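AfJAMM (Archaeoglobus fulgidus, PDB 1R5X) is of uncertain substrate but carries the zinc site of the JAMM family and is probably a metallopeptidase. Local coordinates at residues D33-L38 and V78-S83. Sequence-based numbering, arbitrary orientation.
Sequences DEFIAL and VHSHPS. With ZN (zinc ion), chain C.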
loop_
_atom_site.group_PDB
_atom_site.type_symbol
_atom_site.label_atom_id
_atom_site.label_comp_id
_atom_site.label_asym_id
_atom_site.label_seq_id
_atom_site.Cartn_x
_atom_site.Cartn_y
_atom_site.Cartn_z
ATOM N N ASP A 33 6.177 2.363 14.678
ATOM C CA ASP A 33 6.103 3.563 13.855
ATOM C C ASP A 33 5.494 3.218 12.502
ATOM O O ASP A 33 5.389 2.047 12.139
ATOM C CB ASP A 33 7.499 4.168 13.683
ATOM C CG ASP A 33 8.118 4.563 15.014
ATOM O OD1 ASP A 33 7.447 5.275 15.784
ATOM O OD2 ASP A 33 9.264 4.165 15.297
ATOM N N GLU A 34 5.084 4.233 11.759
ATOM C CA GLU A 34 4.477 3.993 10.463
ATOM C C GLU A 34 5.491 3.870 9.344
ATOM O O GLU A 34 6.493 4.577 9.306
ATOM C CB GLU A 34 3.474 5.096 10.128
ATOM C CG GLU A 34 2.387 5.250 11.174
ATOM C CD GLU A 34 1.220 6.090 10.693
ATOM O OE1 GLU A 34 1.452 7.212 10.198
ATOM O OE2 GLU A 34 0.066 5.627 10.822
ATOM N N PHE A 35 5.222 2.942 8.439
ATOM C CA PHE A 35 6.076 2.727 7.287
ATOM C C PHE A 35 5.395 3.418 6.101
ATOM O O PHE A 35 4.180 3.333 5.949
ATOM C CB PHE A 35 6.205 1.223 7.026
ATOM C CG PHE A 35 6.582 0.880 5.616
ATOM C CD1 PHE A 35 7.841 1.198 5.116
ATOM C CD2 PHE A 35 5.672 0.238 4.785
ATOM C CE1 PHE A 35 8.183 0.880 3.793
ATOM C CE2 PHE A 35 5.998 -0.084 3.470
ATOM C CZ PHE A 35 7.254 0.235 2.972
ATOM N N ILE A 36 6.162 4.121 5.279
ATOM C CA ILE A 36 5.588 4.771 4.102
ATOM C C ILE A 36 6.531 4.669 2.908
ATOM O O ILE A 36 7.747 4.812 3.040
ATOM C CB ILE A 36 5.267 6.261 4.349
ATOM C CG1 ILE A 36 4.582 6.837 3.104
ATOM C CG2 ILE A 36 6.548 7.033 4.661
ATOM C CD1 ILE A 36 3.968 8.195 3.291
ATOM N N ALA A 37 5.966 4.420 1.738
ATOM C CA ALA A 37 6.771 4.289 0.535
ATOM C C ALA A 37 5.913 4.431 -0.713
ATOM O O ALA A 37 4.681 4.520 -0.640
ATOM C CB ALA A 37 7.484 2.933 0.536
ATOM N N LEU A 38 6.572 4.462 -1.863
ATOM C CA LEU A 38 5.863 4.585 -3.127
ATOM C C LEU A 38 5.797 3.258 -3.877
ATOM O O LEU A 38 6.668 2.393 -3.737
ATOM C CB LEU A 38 6.521 5.648 -4.009
ATOM C CG LEU A 38 6.514 7.066 -3.449
ATOM C CD1 LEU A 38 7.221 7.998 -4.432
ATOM C CD2 LEU A 38 5.079 7.528 -3.204
ATOM N N VAL A 78 1.923 3.378 -0.223
ATOM C CA VAL A 78 1.669 2.360 0.758
ATOM C C VAL A 78 2.171 2.901 2.093
ATOM O O VAL A 78 3.203 3.572 2.166
ATOM C CB VAL A 78 2.419 1.054 0.429
ATOM C CG1 VAL A 78 3.930 1.295 0.441
ATOM C CG2 VAL A 78 2.054 -0.008 1.427
ATOM N N HIS A 79 1.415 2.647 3.149
ATOM C CA HIS A 79 1.850 3.060 4.467
ATOM C C HIS A 79 1.110 2.229 5.490
ATOM O O HIS A 79 0.082 1.637 5.188
ATOM C CB HIS A 79 1.679 4.571 4.677
ATOM C CG HIS A 79 0.334 4.980 5.169
ATOM N ND1 HIS A 79 -0.829 4.754 4.466
ATOM C CD2 HIS A 79 -0.028 5.622 6.301
ATOM C CE1 HIS A 79 -1.850 5.241 5.146
ATOM N NE2 HIS A 79 -1.389 5.775 6.263
ATOM N N SER A 80 1.648 2.157 6.697
ATOM C CA SER A 80 1.036 1.331 7.724
ATOM C C SER A 80 0.502 2.060 8.939
ATOM O O SER A 80 0.762 3.242 9.145
ATOM C CB SER A 80 2.029 0.245 8.144
ATOM O OG SER A 80 3.241 0.827 8.589
ATOM N N HIS A 81 -0.253 1.304 9.728
ATOM C CA HIS A 81 -0.881 1.768 10.960
ATOM C C HIS A 81 -0.558 0.750 12.044
ATOM O O HIS A 81 -0.780 -0.448 11.859
ATOM C CB HIS A 81 -2.391 1.815 10.790
ATOM C CG HIS A 81 -2.872 2.913 9.897
ATOM N ND1 HIS A 81 -4.168 2.972 9.429
ATOM C CD2 HIS A 81 -2.245 4.009 9.408
ATOM C CE1 HIS A 81 -4.317 4.056 8.689
ATOM N NE2 HIS A 81 -3.165 4.701 8.659
ATOM N N PRO A 82 -0.059 1.210 13.198
ATOM C CA PRO A 82 0.286 0.310 14.302
ATOM C C PRO A 82 -0.915 -0.306 15.034
ATOM O O PRO A 82 -0.748 -1.004 16.037
ATOM C CB PRO A 82 1.133 1.196 15.200
ATOM C CG PRO A 82 0.501 2.540 15.014
ATOM C CD PRO A 82 0.293 2.603 13.523
ATOM N N SER A 83 -2.124 -0.052 14.540
ATOM C CA SER A 83 -3.317 -0.620 15.158
ATOM C C SER A 83 -4.069 -1.458 14.116
ATOM O O SER A 83 -3.891 -1.266 12.913
ATOM C CB SER A 83 -4.214 0.485 15.715
ATOM O OG SER A 83 -4.475 1.473 14.732
HETATM ZN ZN ZN C . -2.890 6.306 7.540
HETATM O O HOH W 1 2.523 0.782 11.390
#
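Glu34 reaches from strand 36-40's leading loop to the edge of the His81 ring, in the JAMM zinc site of this MPN-domain fold. Strands 36-38 and 78-81 run antiparallel, and strand 78-81 carries two of the zinc ligands; the backbones are joined by Ala37 N to Val78 O at 2.9 Å and Val78 N to Ala37 O at 3.0 Å. His79 and His81 alternate with Val78 and Ser80, so both imidazoles emerge on the metal side and each gives NE2 to zinc at 2.0 Å; Asp92 is another ligand. The ring of His81 is steadied by ND1, hydrogen-bonded to the carbonyl of Ser85. Glu34, extended beyond CG, brings OE2 within 3.2 Å of His81 CD2, carboxylate and ring planes only 14° apart. The carboxylate does not bind the metal here, but it lies beside the site, consistent with the glutamate that serves as general base in JAMM relatives. OE2 also comes within 3.0 Å of Ser80 O, two acceptors side by side with no hydrogen bond between them.

On the opposite face Phe35 turns its CG anti to its own nitrogen (chi1 157°), which lays the ring against helix 17-30 at Ala26 and Ala30. Ring atom CE2 meets Val78 CG1 at 3.9 Å, and that same methyl packs on Ala37 CB; small Ala37 and branched Val78 suit the apolar layer between this sheet and helix 17-30. Ser80 is a short polar side chain set among Phe35, Val78 and Ala27 of that helix: its OG, between the backbone N and the carbonyl carbon, accepts the N-H of Phe35 in a nearly straight bond (161°). Replacing Ser80 by an alanine would probably leave that buried amide without its acceptor and water 1 without one of its partners. As it stands, this water sits 2.9 Å from Ser80 OG and donates to Asp33 O.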